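Local coordinates for pyroglutamyl-peptidase I (Fervidobacterium islandicum, PDB 6LTQ), which probably hydrolyses the peptide bond after an N-terminal pyroglutamyl residue, releasing that residue from peptides as a cysteine peptidase, at residues I90-V95 against L177-P182; P182-Q187 against M201-Q206. All blocks are in the same frame, centred on the assembly; numbering follows the deposited sequence.

Contact 1 of 2, residues I90-V95 against L177-P182; sequences IRLERV and LFVHLP
Glu93 OE2 is gripped by two donors, His180 ND1 from the neighbouring strand and Arg91 NE from its own. The bond from His180 ND1 to Glu93 OE2 is 2.7 Å long and almost straight, 172° at the hydrogen. It lies in the imidazole plane and meets the anti side of the oxygen, the carboxylate standing 86° to the ring. Arg91 NE approaches from the opposite face of the carboxylate plane, on the syn side, in a salt bridge of 2.6 Å to Glu93 OE2; Arg91 NH1 adds a weak bond. A bend at chi2 (-70°) turns Glu93 CD toward the imidazole, while Ser148 takes the other carboxylate oxygen, so that the group is held at both oxygens. Phe178 CE1 lies 3.4 Å above the plane of the His180 ring, offset toward its rim, and probably limits its tilting.

Behind these side chains the strands run antiparallel. Arg91 and His180 form a hydrogen-bonded pair, with Arg91 N to His180 O at 3.0 Å and His180 N to Arg91 O at 2.8 Å, which sets both side chains on one face. Leu92 and Val179, a non-hydrogen-bonded pair, point to the other face, where Leu92 CD2 lies 3.9 Å from Val179 CG2 and Ile90 CG2 comes within 3.6 Å of Val179 CG1. Branched aliphatic residues suit this side, since Leu92 packs against Ile131 and Ala135 of helix 131-140.

On its far side His180 NE2 bonds to the oxidised Cys156, a cysteinesulfonic acid. An imidazole held between a carboxylate and the oxidised side chain of Cys156 is consistent with the Cys-His-Glu catalytic triad of pyroglutamyl peptidases, with Arg91 as a second-shell residue that would probably orient the carboxylate.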
loop_
_atom_site.group_PDB
_atom_site.type_symbol
_atom_site.label_atom_id
_atom_site.label_comp_id
_atom_site.label_asym_id
_atom_site.label_seq_id
_atom_site.Cartn_x
_atom_site.Cartn_y
_atom_site.Cartn_z
ATOM N N ILE D 90 0.415 9.386 -13.340
ATOM C CA ILE D 90 -0.503 10.438 -13.766
ATOM C C ILE D 90 -1.932 9.959 -13.491
ATOM O O ILE D 90 -2.379 8.956 -14.041
ATOM C CB ILE D 90 -0.294 10.782 -15.249
ATOM C CG1 ILE D 90 1.174 11.202 -15.517
ATOM C CG2 ILE D 90 -1.268 11.848 -15.677
ATOM C CD1 ILE D 90 1.676 12.406 -14.710
ATOM N N ARG D 91 -2.626 10.668 -12.609
ATOM C CA ARG D 91 -3.904 10.203 -12.078
ATOM C C ARG D 91 -5.036 11.023 -12.704
ATOM O O ARG D 91 -5.335 12.144 -12.267
ATOM C CB ARG D 91 -3.890 10.289 -10.558
ATOM C CG ARG D 91 -5.180 9.896 -9.886
ATOM C CD ARG D 91 -4.971 9.783 -8.387
ATOM N NE ARG D 91 -6.174 10.125 -7.636
ATOM C CZ ARG D 91 -6.286 9.984 -6.320
ATOM N NH1 ARG D 91 -7.415 10.338 -5.713
ATOM N NH2 ARG D 91 -5.272 9.476 -5.611
ATOM N N LEU D 92 -5.655 10.452 -13.724
ATOM C CA LEU D 92 -6.710 11.123 -14.471
ATOM C C LEU D 92 -8.037 10.929 -13.750
ATOM O O LEU D 92 -8.499 9.793 -13.571
ATOM C CB LEU D 92 -6.772 10.563 -15.892
ATOM C CG LEU D 92 -5.381 10.554 -16.526
ATOM C CD1 LEU D 92 -5.337 9.584 -17.664
ATOM C CD2 LEU D 92 -4.987 11.964 -17.018
ATOM N N GLU D 93 -8.654 12.034 -13.344
ATOM C CA GLU D 93 -9.851 11.990 -12.510
ATOM C C GLU D 93 -11.110 12.035 -13.368
ATOM O O GLU D 93 -11.321 12.978 -14.139
ATOM C CB GLU D 93 -9.835 13.145 -11.511
ATOM C CG GLU D 93 -8.661 13.089 -10.540
ATOM C CD GLU D 93 -8.762 11.955 -9.515
ATOM O OE1 GLU D 93 -9.755 11.182 -9.532
ATOM O OE2 GLU D 93 -7.855 11.870 -8.653
ATOM N N ARG D 94 -11.967 11.030 -13.209
ATOM C CA ARG D 94 -13.168 10.955 -14.016
ATOM C C ARG D 94 -14.384 11.565 -13.344
ATOM O O ARG D 94 -15.358 11.884 -14.043
ATOM C CB ARG D 94 -13.468 9.487 -14.364
ATOM C CG ARG D 94 -14.460 9.300 -15.486
ATOM C CD ARG D 94 -14.464 7.897 -16.005
ATOM N NE ARG D 94 -15.206 7.800 -17.263
ATOM C CZ ARG D 94 -15.266 6.710 -18.020
ATOM N NH1 ARG D 94 -14.631 5.601 -17.655
ATOM N NH2 ARG D 94 -15.955 6.736 -19.158
ATOM N N VAL D 95 -14.380 11.691 -12.014
ATOM C CA VAL D 95 -15.584 11.997 -11.239
ATOM C C VAL D 95 -15.322 13.196 -10.345
ATOM O O VAL D 95 -14.329 13.215 -9.606
ATOM C CB VAL D 95 -16.021 10.806 -10.360
ATOM C CG1 VAL D 95 -17.206 11.200 -9.465
ATOM C CG2 VAL D 95 -16.358 9.608 -11.212
ATOM N N LEU D 177 -11.269 18.492 -17.497
ATOM C CA LEU D 177 -10.569 17.298 -17.031
ATOM C C LEU D 177 -9.659 17.704 -15.878
ATOM O O LEU D 177 -9.026 18.768 -15.923
ATOM C CB LEU D 177 -9.759 16.647 -18.170
ATOM C CG LEU D 177 -8.902 15.406 -17.855
ATOM C CD1 LEU D 177 -9.762 14.207 -17.387
ATOM C CD2 LEU D 177 -8.060 15.014 -19.044
ATOM N N PHE D 178 -9.598 16.874 -14.831
ATOM C CA PHE D 178 -8.685 17.114 -13.720
ATOM C C PHE D 178 -7.596 16.047 -13.736
ATOM O O PHE D 178 -7.892 14.856 -13.874
ATOM C CB PHE D 178 -9.400 17.120 -12.367
ATOM C CG PHE D 178 -8.579 17.746 -11.290
ATOM C CD1 PHE D 178 -7.496 17.064 -10.731
ATOM C CD2 PHE D 178 -8.824 19.045 -10.885
ATOM C CE1 PHE D 178 -6.689 17.664 -9.779
ATOM C CE2 PHE D 178 -8.025 19.645 -9.931
ATOM C CZ PHE D 178 -6.957 18.961 -9.381
ATOM N N VAL D 179 -6.344 16.471 -13.605
ATOM C CA VAL D 179 -5.188 15.568 -13.613
ATOM C C VAL D 179 -4.485 15.729 -12.271
ATOM O O VAL D 179 -4.002 16.821 -11.944
ATOM C CB VAL D 179 -4.235 15.847 -14.784
ATOM C CG1 VAL D 179 -3.079 14.836 -14.768
ATOM C CG2 VAL D 179 -4.979 15.757 -16.115
ATOM N N HIS D 180 -4.557 14.695 -11.435
ATOM C CA HIS D 180 -3.764 14.636 -10.224
ATOM C C HIS D 180 -2.350 14.157 -10.514
ATOM O O HIS D 180 -2.122 13.297 -11.369
ATOM C CB HIS D 180 -4.425 13.736 -9.184
ATOM C CG HIS D 180 -5.267 14.486 -8.197
ATOM N ND1 HIS D 180 -6.545 14.099 -7.859
ATOM C CD2 HIS D 180 -5.025 15.627 -7.500
ATOM C CE1 HIS D 180 -7.042 14.941 -6.969
ATOM N NE2 HIS D 180 -6.145 15.886 -6.742
ATOM N N LEU D 181 -1.402 14.684 -9.735
ATOM C CA LEU D 181 0.019 14.525 -9.978
ATOM C C LEU D 181 0.735 13.974 -8.748
ATOM O O LEU D 181 0.412 14.354 -7.607
ATOM C CB LEU D 181 0.668 15.877 -10.350
ATOM C CG LEU D 181 0.043 16.596 -11.536
ATOM C CD1 LEU D 181 0.508 18.080 -11.521
ATOM C CD2 LEU D 181 0.425 15.894 -12.836
ATOM N N PRO D 182 1.728 13.109 -8.964
ATOM C CA PRO D 182 2.561 12.641 -7.848
ATOM C C PRO D 182 3.316 13.788 -7.195
ATOM O O PRO D 182 3.505 14.852 -7.782
ATOM C CB PRO D 182 3.552 11.666 -8.519
ATOM C CG PRO D 182 2.858 11.205 -9.793
ATOM C CD PRO D 182 2.049 12.434 -10.240
#

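Contact 2 of 2, residues P182-Q187 against M201-Q206; sequences PFLPEQ and MTLELQ
With CG anti to its carbonyl carbon (chi1 -62°) and the chain extended beyond it (chi2 -163°), Gln206 stretches its amide back to Pro182. There Gln206 NE2 donates to two carbonyls, lying 3.0 Å from Pro182 O and 3.0 Å from Met201 O, above the plane of each. A glutamine suits the place, being long enough to reach both and able to donate to them. An alanine here would probably leave Pro182 O and Met201 O without this donor and open a gap beside Pro182 CD and Leu184 CD2.

The backbones join directly as well, Met201 N giving a hydrogen bond of 3.0 Å to Phe183 O. Beside this bond the apolar groups close in: Pro182 CG meets Met201 CB at 3.8 Å, and Leu184 CD2 lies 3.8 Å from Leu203 CB. The Pro185 ring, fit for a first helical turn because it needs no N-H donor there, sets CD 3.3 Å from Met201 O.

The starts of two helices thus meet here. Leu184 N bonds to Gln187 OE1, the half of a capping box in which N3 answers the N-cap, whereas Thr202 OG1 accepts from Leu205 N, the classic threonine N-cap.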
loop_
_atom_site.group_PDB
_atom_site.type_symbol
_atom_site.label_atom_id
_atom_site.label_comp_id
_atom_site.label_asym_id
_atom_site.label_seq_id
_atom_site.Cartn_x
_atom_site.Cartn_y
_atom_site.Cartn_z
ATOM N N PRO D 182 1.728 13.109 -8.964
ATOM C CA PRO D 182 2.561 12.641 -7.848
ATOM C C PRO D 182 3.316 13.788 -7.195
ATOM O O PRO D 182 3.505 14.852 -7.782
ATOM C CB PRO D 182 3.552 11.666 -8.519
ATOM C CG PRO D 182 2.858 11.205 -9.793
ATOM C CD PRO D 182 2.049 12.434 -10.240
ATOM N N PHE D 183 3.763 13.546 -5.964
ATOM C CA PHE D 183 4.818 14.373 -5.383
ATOM C C PHE D 183 6.008 14.463 -6.335
ATOM O O PHE D 183 6.334 13.507 -7.048
ATOM C CB PHE D 183 5.311 13.763 -4.078
ATOM C CG PHE D 183 4.526 14.151 -2.870
ATOM C CD1 PHE D 183 4.085 15.454 -2.683
ATOM C CD2 PHE D 183 4.280 13.220 -1.892
ATOM C CE1 PHE D 183 3.406 15.807 -1.534
ATOM C CE2 PHE D 183 3.584 13.568 -0.734
ATOM C CZ PHE D 183 3.152 14.862 -0.562
ATOM N N LEU D 184 6.674 15.620 -6.338
ATOM C CA LEU D 184 8.008 15.695 -6.904
ATOM C C LEU D 184 8.993 14.961 -5.994
ATOM O O LEU D 184 8.789 14.888 -4.778
ATOM C CB LEU D 184 8.465 17.155 -7.067
ATOM C CG LEU D 184 7.632 18.023 -8.019
ATOM C CD1 LEU D 184 8.080 19.491 -7.907
ATOM C CD2 LEU D 184 7.720 17.554 -9.469
ATOM N N PRO D 185 10.075 14.423 -6.555
ATOM C CA PRO D 185 11.069 13.747 -5.702
ATOM C C PRO D 185 11.574 14.629 -4.564
ATOM O O PRO D 185 11.743 14.141 -3.435
ATOM C CB PRO D 185 12.179 13.376 -6.687
ATOM C CG PRO D 185 11.482 13.287 -8.018
ATOM C CD PRO D 185 10.411 14.357 -7.984
ATOM N N GLU D 186 11.747 15.934 -4.800
ATOM C CA GLU D 186 12.223 16.795 -3.714
ATOM C C GLU D 186 11.239 16.861 -2.546
ATOM O O GLU D 186 11.655 17.065 -1.396
ATOM C CB GLU D 186 12.507 18.194 -4.248
ATOM C CG GLU D 186 11.278 18.891 -4.763
ATOM C CD GLU D 186 11.623 20.043 -5.670
ATOM O OE1 GLU D 186 11.627 21.196 -5.179
ATOM O OE2 GLU D 186 11.898 19.791 -6.865
ATOM N N GLN D 187 9.938 16.676 -2.808
ATOM C CA GLN D 187 8.953 16.682 -1.727
ATOM C C GLN D 187 9.006 15.406 -0.899
ATOM O O GLN D 187 8.633 15.420 0.279
ATOM C CB GLN D 187 7.530 16.854 -2.277
ATOM C CG GLN D 187 7.318 18.173 -3.031
ATOM C CD GLN D 187 5.929 18.298 -3.632
ATOM O OE1 GLN D 187 5.670 17.789 -4.723
ATOM N NE2 GLN D 187 5.024 18.988 -2.918
ATOM N N MET D 201 7.423 11.505 -8.948
ATOM C CA MET D 201 7.707 11.520 -10.377
ATOM C C MET D 201 8.400 12.840 -10.692
ATOM O O MET D 201 7.961 13.888 -10.212
ATOM C CB MET D 201 6.424 11.354 -11.210
ATOM C CG MET D 201 6.652 11.262 -12.741
ATOM S SD MET D 201 5.075 11.118 -13.621
ATOM C CE MET D 201 4.712 9.362 -13.418
ATOM N N THR D 202 9.500 12.780 -11.445
ATOM C CA THR D 202 10.263 14.003 -11.705
ATOM C C THR D 202 9.401 15.056 -12.391
ATOM O O THR D 202 8.444 14.743 -13.108
ATOM C CB THR D 202 11.501 13.724 -12.574
ATOM O OG1 THR D 202 11.097 13.305 -13.883
ATOM C CG2 THR D 202 12.394 12.655 -11.942
ATOM N N LEU D 203 9.767 16.325 -12.164
ATOM C CA LEU D 203 9.085 17.425 -12.846
ATOM C C LEU D 203 9.166 17.257 -14.354
ATOM O O LEU D 203 8.188 17.518 -15.079
ATOM C CB LEU D 203 9.705 18.765 -12.430
ATOM C CG LEU D 203 9.073 19.998 -13.095
ATOM C CD1 LEU D 203 7.603 20.186 -12.658
ATOM C CD2 LEU D 203 9.903 21.236 -12.772
ATOM N N GLU D 204 10.312 16.785 -14.854
ATOM C CA GLU D 204 10.466 16.627 -16.293
ATOM C C GLU D 204 9.435 15.655 -16.866
ATOM O O GLU D 204 8.779 15.945 -17.878
ATOM C CB GLU D 204 11.899 16.184 -16.620
ATOM C CG GLU D 204 12.996 17.070 -15.967
ATOM C CD GLU D 204 13.375 16.640 -14.537
ATOM O OE1 GLU D 204 14.157 15.669 -14.384
ATOM O OE2 GLU D 204 12.930 17.282 -13.561
ATOM N N LEU D 205 9.240 14.516 -16.204
ATOM C CA LEU D 205 8.284 13.534 -16.718
ATOM C C LEU D 205 6.843 14.010 -16.539
ATOM O O LEU D 205 6.012 13.831 -17.441
ATOM C CB LEU D 205 8.503 12.175 -16.038
ATOM C CG LEU D 205 7.688 11.015 -16.627
ATOM C CD1 LEU D 205 7.963 10.816 -18.128
ATOM C CD2 LEU D 205 7.935 9.710 -15.835
ATOM N N GLN D 206 6.525 14.636 -15.400
ATOM C CA GLN D 206 5.176 15.179 -15.221
ATOM C C GLN D 206 4.873 16.250 -16.267
ATOM O O GLN D 206 3.762 16.316 -16.807
ATOM C CB GLN D 206 5.005 15.778 -13.825
ATOM C CG GLN D 206 5.164 14.808 -12.679
ATOM C CD GLN D 206 4.583 15.364 -11.415
ATOM O OE1 GLN D 206 3.626 16.146 -11.449
ATOM N NE2 GLN D 206 5.154 14.980 -10.283
#

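In the fold
Following the chain, strand 90-97 is the first of the segments in these contacts, and contact 1 closes only after 81 intervening residues, when strand 175-181 returns antiparallel beside it. Pro182 then belongs to both contacts: it ends the first and opens the second. From there the chain passes through the short helix 185-189 and a loop before contact 2 closes at the start of helix 203-215. The two closures therefore follow in series, neither nested nor crossed, with centres about 15 Å apart. They also touch, Ile90 CD1 meeting Met201 SD at 3.8 Å. Together they tie the central sheet, at the end of strand 175-181, to the start of the last helix, 203-215.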